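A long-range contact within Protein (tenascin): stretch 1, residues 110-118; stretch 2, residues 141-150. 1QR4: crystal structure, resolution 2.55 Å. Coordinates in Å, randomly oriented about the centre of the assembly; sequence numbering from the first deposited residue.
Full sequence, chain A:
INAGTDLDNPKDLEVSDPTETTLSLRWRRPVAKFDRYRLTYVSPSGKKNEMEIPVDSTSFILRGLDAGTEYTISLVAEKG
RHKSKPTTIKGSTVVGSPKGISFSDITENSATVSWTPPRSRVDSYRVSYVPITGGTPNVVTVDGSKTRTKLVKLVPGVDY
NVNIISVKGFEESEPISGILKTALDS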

ATOM      1  N   SER A 110      22.851  -7.674 -21.515  1.00 61.63           N
ATOM      2  CA  SER A 110      21.970  -8.290 -20.531  1.00 62.55           C
ATOM      3  C   SER A 110      22.336  -8.012 -19.081  1.00 63.92           C
ATOM      4  O   SER A 110      23.513  -7.875 -18.740  1.00 66.40           O
ATOM      5  CB  SER A 110      21.944  -9.795 -20.743  1.00 78.63           C
ATOM      6  OG  SER A 110      23.240 -10.334 -20.552  1.00 88.12           O
ATOM      7  N   ALA A 111      21.317  -8.006 -18.221  1.00 54.35           N
ATOM      8  CA  ALA A 111      21.518  -7.755 -16.799  1.00 47.58           C
ATOM      9  C   ALA A 111      20.540  -8.519 -15.929  1.00 47.60           C
ATOM     10  O   ALA A 111      19.375  -8.699 -16.283  1.00 55.94           O
ATOM     11  CB  ALA A 111      21.418  -6.269 -16.502  1.00 54.62           C
ATOM     12  N   THR A 112      21.031  -8.964 -14.782  1.00 43.68           N
ATOM     13  CA  THR A 112      20.219  -9.697 -13.835  1.00 52.27           C
ATOM     14  C   THR A 112      19.716  -8.741 -12.758  1.00 55.47           C
ATOM     15  O   THR A 112      20.483  -8.318 -11.885  1.00 57.63           O
ATOM     16  CB  THR A 112      21.026 -10.854 -13.161  1.00 63.54           C
ATOM     17  OG1 THR A 112      21.330 -11.862 -14.133  1.00 76.36           O
ATOM     18  CG2 THR A 112      20.237 -11.497 -12.010  1.00 62.24           C
ATOM     19  N   VAL A 113      18.442  -8.359 -12.858  1.00 50.33           N
ATOM     20  CA  VAL A 113      17.826  -7.489 -11.863  1.00 34.70           C
ATOM     21  C   VAL A 113      17.224  -8.390 -10.792  1.00 33.07           C
ATOM     22  O   VAL A 113      16.632  -9.423 -11.097  1.00 38.17           O
ATOM     23  CB  VAL A 113      16.764  -6.559 -12.489  1.00 36.28           C
ATOM     24  CG1 VAL A 113      15.816  -7.337 -13.362  1.00 28.76           C
ATOM     25  CG2 VAL A 113      16.020  -5.816 -11.401  1.00 38.38           C
ATOM     26  N   SER A 114      17.451  -8.034  -9.537  1.00 30.69           N
ATOM     27  CA  SER A 114      16.955  -8.810  -8.411  1.00 34.61           C
ATOM     28  C   SER A 114      16.275  -7.870  -7.406  1.00 37.29           C
ATOM     29  O   SER A 114      16.506  -6.657  -7.432  1.00 39.85           O
ATOM     30  CB  SER A 114      18.123  -9.543  -7.762  1.00 28.44           C
ATOM     31  OG  SER A 114      17.735 -10.172  -6.560  1.00 56.23           O
ATOM     32  N   TRP A 115      15.407  -8.414  -6.551  1.00 42.06           N
ATOM     33  CA  TRP A 115      14.697  -7.590  -5.556  1.00 42.64           C
ATOM     34  C   TRP A 115      14.382  -8.344  -4.291  1.00 27.85           C
ATOM     35  O   TRP A 115      14.269  -9.554  -4.306  1.00 34.85           O
ATOM     36  CB  TRP A 115      13.375  -7.061  -6.123  1.00 33.45           C
ATOM     37  CG  TRP A 115      12.500  -8.153  -6.624  1.00 37.25           C
ATOM     38  CD1 TRP A 115      11.596  -8.873  -5.905  1.00 30.01           C
ATOM     39  CD2 TRP A 115      12.504  -8.710  -7.947  1.00 35.36           C
ATOM     40  NE1 TRP A 115      11.044  -9.854  -6.691  1.00 38.28           N
ATOM     41  CE2 TRP A 115      11.579  -9.778  -7.950  1.00 29.53           C
ATOM     42  CE3 TRP A 115      13.202  -8.412  -9.129  1.00 22.68           C
ATOM     43  CZ2 TRP A 115      11.331 -10.556  -9.092  1.00 37.99           C
ATOM     44  CZ3 TRP A 115      12.955  -9.186 -10.269  1.00 35.04           C
ATOM     45  CH2 TRP A 115      12.026 -10.245 -10.237  1.00 34.18           C
ATOM     46  N   THR A 116      14.236  -7.625  -3.189  1.00 43.01           N
ATOM     47  CA  THR A 116      13.912  -8.289  -1.941  1.00 51.88           C
ATOM     48  C   THR A 116      12.403  -8.201  -1.703  1.00 55.34           C
ATOM     49  O   THR A 116      11.807  -7.120  -1.696  1.00 51.68           O
ATOM     50  CB  THR A 116      14.743  -7.764  -0.734  1.00 54.18           C
ATOM     51  OG1 THR A 116      14.190  -6.538  -0.244  1.00 68.02           O
ATOM     52  CG2 THR A 116      16.205  -7.546  -1.154  1.00 60.99           C
ATOM     53  N   PRO A 117      11.760  -9.367  -1.598  1.00 48.67           N
ATOM     54  CA  PRO A 117      10.338  -9.586  -1.379  1.00 56.68           C
ATOM     55  C   PRO A 117       9.800  -8.955  -0.118  1.00 62.14           C
ATOM     56  O   PRO A 117      10.466  -8.933   0.920  1.00 68.06           O
ATOM     57  CB  PRO A 117      10.251 -11.102  -1.284  1.00 52.23           C
ATOM     58  CG  PRO A 117      11.335 -11.547  -2.181  1.00 61.10           C
ATOM     59  CD  PRO A 117      12.448 -10.658  -1.740  1.00 76.79           C
ATOM     60  N   PRO A 118       8.566  -8.443  -0.198  1.00 56.87           N
ATOM     61  CA  PRO A 118       7.854  -7.797   0.905  1.00 60.88           C
ATOM     62  C   PRO A 118       7.216  -8.843   1.836  1.00 74.08           C
ATOM     63  O   PRO A 118       7.150 -10.038   1.498  1.00 65.68           O
ATOM     64  CB  PRO A 118       6.785  -6.993   0.172  1.00 47.07           C
ATOM     65  CG  PRO A 118       6.440  -7.901  -0.980  1.00 26.24           C
ATOM     66  CD  PRO A 118       7.802  -8.339  -1.457  1.00 26.38           C
TER
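Stretch 2, residues 141-150: TVDGSKTRTK

How does the backbone of stretch 2 lie on stretch 1? Stretch 1 is extended from Ala-111 onward, and Lys-150 back to Arg-148 runs beside it as an antiparallel strand, with an angle of 164° between the N-to-C directions and a closest approach of 4.8 Å between the axes. Before this strand, the chain leaves the strand that ends at Asp-143 through a type I turn from Asp-143 to Lys-146, closed by Lys-146 N to Asp-143 O at 3.0 Å.

What fixes the register? Val-113 and Thr-149 form the hydrogen-bonded pair: Thr-149 N donates to Val-113 O at 2.9 Å, nearly straight, whereas Val-113 N to Thr-149 O, also 2.9 Å, is bent and weak. Thr-112 with Lys-150 and Ser-114 with Arg-148 are non-hydrogen-bonded pairs, so their CA atoms come closer, 4.5 and 4.1 Å apart respectively.

How does Thr-147 extend the pairing? Thr-147 O accepts hydrogen bonds from Trp-115 N at 3.1 Å and from Ser-114 OG at 3.3 Å. Thr-147 OG1 answers in the other direction, donating to Trp-115 O at 2.7 Å, so backbone and hydroxyl together hold the loop against Trp-115.

Where does the Trp-115 ring rest? With chi1 at 55° (p), the indole lies against stretch 2. Arg-148 CA sits over the face of the Trp-115 six-membered ring, 4.0 Å from the centroid, in a CH-pi contact, while Val-142 CG1 meets the ring edge 3.7 Å from Trp-115 CZ2.

Which side chains share each face of the sheet? Val-113 and Thr-149 share one, with Val-113 CG1 3.7 Å from Thr-149 CG2. Thr-112, Ser-114, Arg-148 and Lys-150 point to the other, where Arg-148 folds its guanidinium over Ser-114 CB and brings Arg-148 NH1 to 4.1 Å from Thr-112 CG2.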

ATOM      1  N   THR A 141       6.731 -10.037 -16.805  1.00 56.29           N
ATOM      2  CA  THR A 141       6.104 -10.553 -15.598  1.00 50.32           C
ATOM      3  C   THR A 141       6.829 -11.817 -15.139  1.00 43.77           C
ATOM      4  O   THR A 141       7.290 -12.613 -15.953  1.00 54.40           O
ATOM      5  CB  THR A 141       4.572 -10.798 -15.792  1.00 47.32           C
ATOM      6  OG1 THR A 141       3.997  -9.720 -16.547  1.00 43.67           O
ATOM      7  CG2 THR A 141       3.871 -10.803 -14.455  1.00 58.73           C
ATOM      8  N   VAL A 142       6.995 -11.950 -13.830  1.00 31.54           N
ATOM      9  CA  VAL A 142       7.673 -13.097 -13.266  1.00 44.03           C
ATOM     10  C   VAL A 142       6.912 -13.549 -12.024  1.00 50.12           C
ATOM     11  O   VAL A 142       6.429 -12.718 -11.257  1.00 56.65           O
ATOM     12  CB  VAL A 142       9.155 -12.757 -12.955  1.00 44.17           C
ATOM     13  CG1 VAL A 142       9.407 -12.657 -11.446  1.00 36.41           C
ATOM     14  CG2 VAL A 142      10.073 -13.776 -13.624  1.00 50.85           C
ATOM     15  N   ASP A 143       6.816 -14.867 -11.843  1.00 65.23           N
ATOM     16  CA  ASP A 143       6.088 -15.481 -10.731  1.00 57.62           C
ATOM     17  C   ASP A 143       6.528 -15.055  -9.325  1.00 52.95           C
ATOM     18  O   ASP A 143       7.710 -14.826  -9.069  1.00 63.30           O
ATOM     19  CB  ASP A 143       6.116 -17.006 -10.866  1.00 72.32           C
ATOM     20  CG  ASP A 143       4.960 -17.674 -10.141  1.00 87.91           C
ATOM     21  OD1 ASP A 143       3.809 -17.571 -10.627  1.00 79.74           O
ATOM     22  OD2 ASP A 143       5.207 -18.299  -9.085  1.00 83.61           O
ATOM     23  N   GLY A 144       5.557 -15.016  -8.416  1.00 36.14           N
ATOM     24  CA  GLY A 144       5.780 -14.593  -7.045  1.00 23.11           C
ATOM     25  C   GLY A 144       6.847 -15.249  -6.193  1.00 40.13           C
ATOM     26  O   GLY A 144       7.349 -14.623  -5.258  1.00 64.77           O
ATOM     27  N   SER A 145       7.162 -16.509  -6.465  1.00 49.76           N
ATOM     28  CA  SER A 145       8.187 -17.213  -5.698  1.00 54.87           C
ATOM     29  C   SER A 145       9.575 -16.763  -6.138  1.00 55.41           C
ATOM     30  O   SER A 145      10.539 -16.859  -5.372  1.00 58.64           O
ATOM     31  CB  SER A 145       8.054 -18.717  -5.896  1.00 38.07           C
ATOM     32  OG  SER A 145       8.066 -19.027  -7.278  1.00 51.73           O
ATOM     33  N   LYS A 146       9.653 -16.278  -7.379  1.00 57.68           N
ATOM     34  CA  LYS A 146      10.898 -15.796  -7.978  1.00 59.00           C
ATOM     35  C   LYS A 146      11.290 -14.453  -7.385  1.00 66.50           C
ATOM     36  O   LYS A 146      10.438 -13.591  -7.152  1.00 71.65           O
ATOM     37  CB  LYS A 146      10.762 -15.670  -9.500  1.00 61.55           C
ATOM     38  CG  LYS A 146      10.282 -16.944 -10.186  1.00 78.55           C
ATOM     39  CD  LYS A 146      10.565 -16.912 -11.680  1.00 99.59           C
ATOM     40  CE  LYS A 146      12.069 -16.988 -11.957  1.00 99.81           C
ATOM     41  NZ  LYS A 146      12.426 -16.977 -13.413  1.00 99.74           N
ATOM     42  N   THR A 147      12.590 -14.279  -7.161  1.00 58.06           N
ATOM     43  CA  THR A 147      13.121 -13.058  -6.571  1.00 44.31           C
ATOM     44  C   THR A 147      14.105 -12.340  -7.501  1.00 50.69           C
ATOM     45  O   THR A 147      14.759 -11.373  -7.102  1.00 53.32           O
ATOM     46  CB  THR A 147      13.790 -13.383  -5.217  1.00 52.49           C
ATOM     47  OG1 THR A 147      14.416 -12.217  -4.673  1.00 67.41           O
ATOM     48  CG2 THR A 147      14.826 -14.478  -5.386  1.00 61.05           C
ATOM     49  N   ARG A 148      14.177 -12.789  -8.754  1.00 52.49           N
ATOM     50  CA  ARG A 148      15.084 -12.186  -9.737  1.00 51.93           C
ATOM     51  C   ARG A 148      14.753 -12.570 -11.173  1.00 45.05           C
ATOM     52  O   ARG A 148      14.039 -13.541 -11.422  1.00 51.67           O
ATOM     53  CB  ARG A 148      16.542 -12.583  -9.453  1.00 58.68           C
ATOM     54  CG  ARG A 148      16.874 -14.061  -9.684  1.00 48.78           C
ATOM     55  CD  ARG A 148      18.347 -14.347  -9.447  1.00 68.23           C
ATOM     56  NE  ARG A 148      18.788 -13.893  -8.127  1.00 87.39           N
ATOM     57  CZ  ARG A 148      20.052 -13.610  -7.812  1.00 90.87           C
ATOM     58  NH1 ARG A 148      21.007 -13.737  -8.722  1.00 83.98           N
ATOM     59  NH2 ARG A 148      20.358 -13.169  -6.596  1.00 84.81           N
ATOM     60  N   THR A 149      15.268 -11.789 -12.117  1.00 43.17           N
ATOM     61  CA  THR A 149      15.068 -12.082 -13.531  1.00 46.94           C
ATOM     62  C   THR A 149      16.198 -11.518 -14.385  1.00 54.91           C
ATOM     63  O   THR A 149      16.985 -10.669 -13.951  1.00 59.41           O
ATOM     64  CB  THR A 149      13.694 -11.602 -14.082  1.00 39.31           C
ATOM     65  OG1 THR A 149      13.333 -12.393 -15.226  1.00 43.73           O
ATOM     66  CG2 THR A 149      13.765 -10.139 -14.512  1.00 53.92           C
ATOM     67  N   LYS A 150      16.254 -12.021 -15.611  1.00 58.17           N
ATOM     68  CA  LYS A 150      17.262 -11.650 -16.578  1.00 64.27           C
ATOM     69  C   LYS A 150      16.647 -10.749 -17.629  1.00 58.77           C
ATOM     70  O   LYS A 150      15.538 -11.004 -18.102  1.00 51.84           O
ATOM     71  CB  LYS A 150      17.809 -12.926 -17.237  1.00 83.98           C
ATOM     72  CG  LYS A 150      16.715 -13.833 -17.834  1.00 99.10           C
ATOM     73  CD  LYS A 150      17.249 -15.157 -18.380  1.00100.00           C
ATOM     74  CE  LYS A 150      17.619 -16.133 -17.268  1.00 99.93           C
ATOM     75  NZ  LYS A 150      17.959 -17.481 -17.819  1.00 99.96           N
TER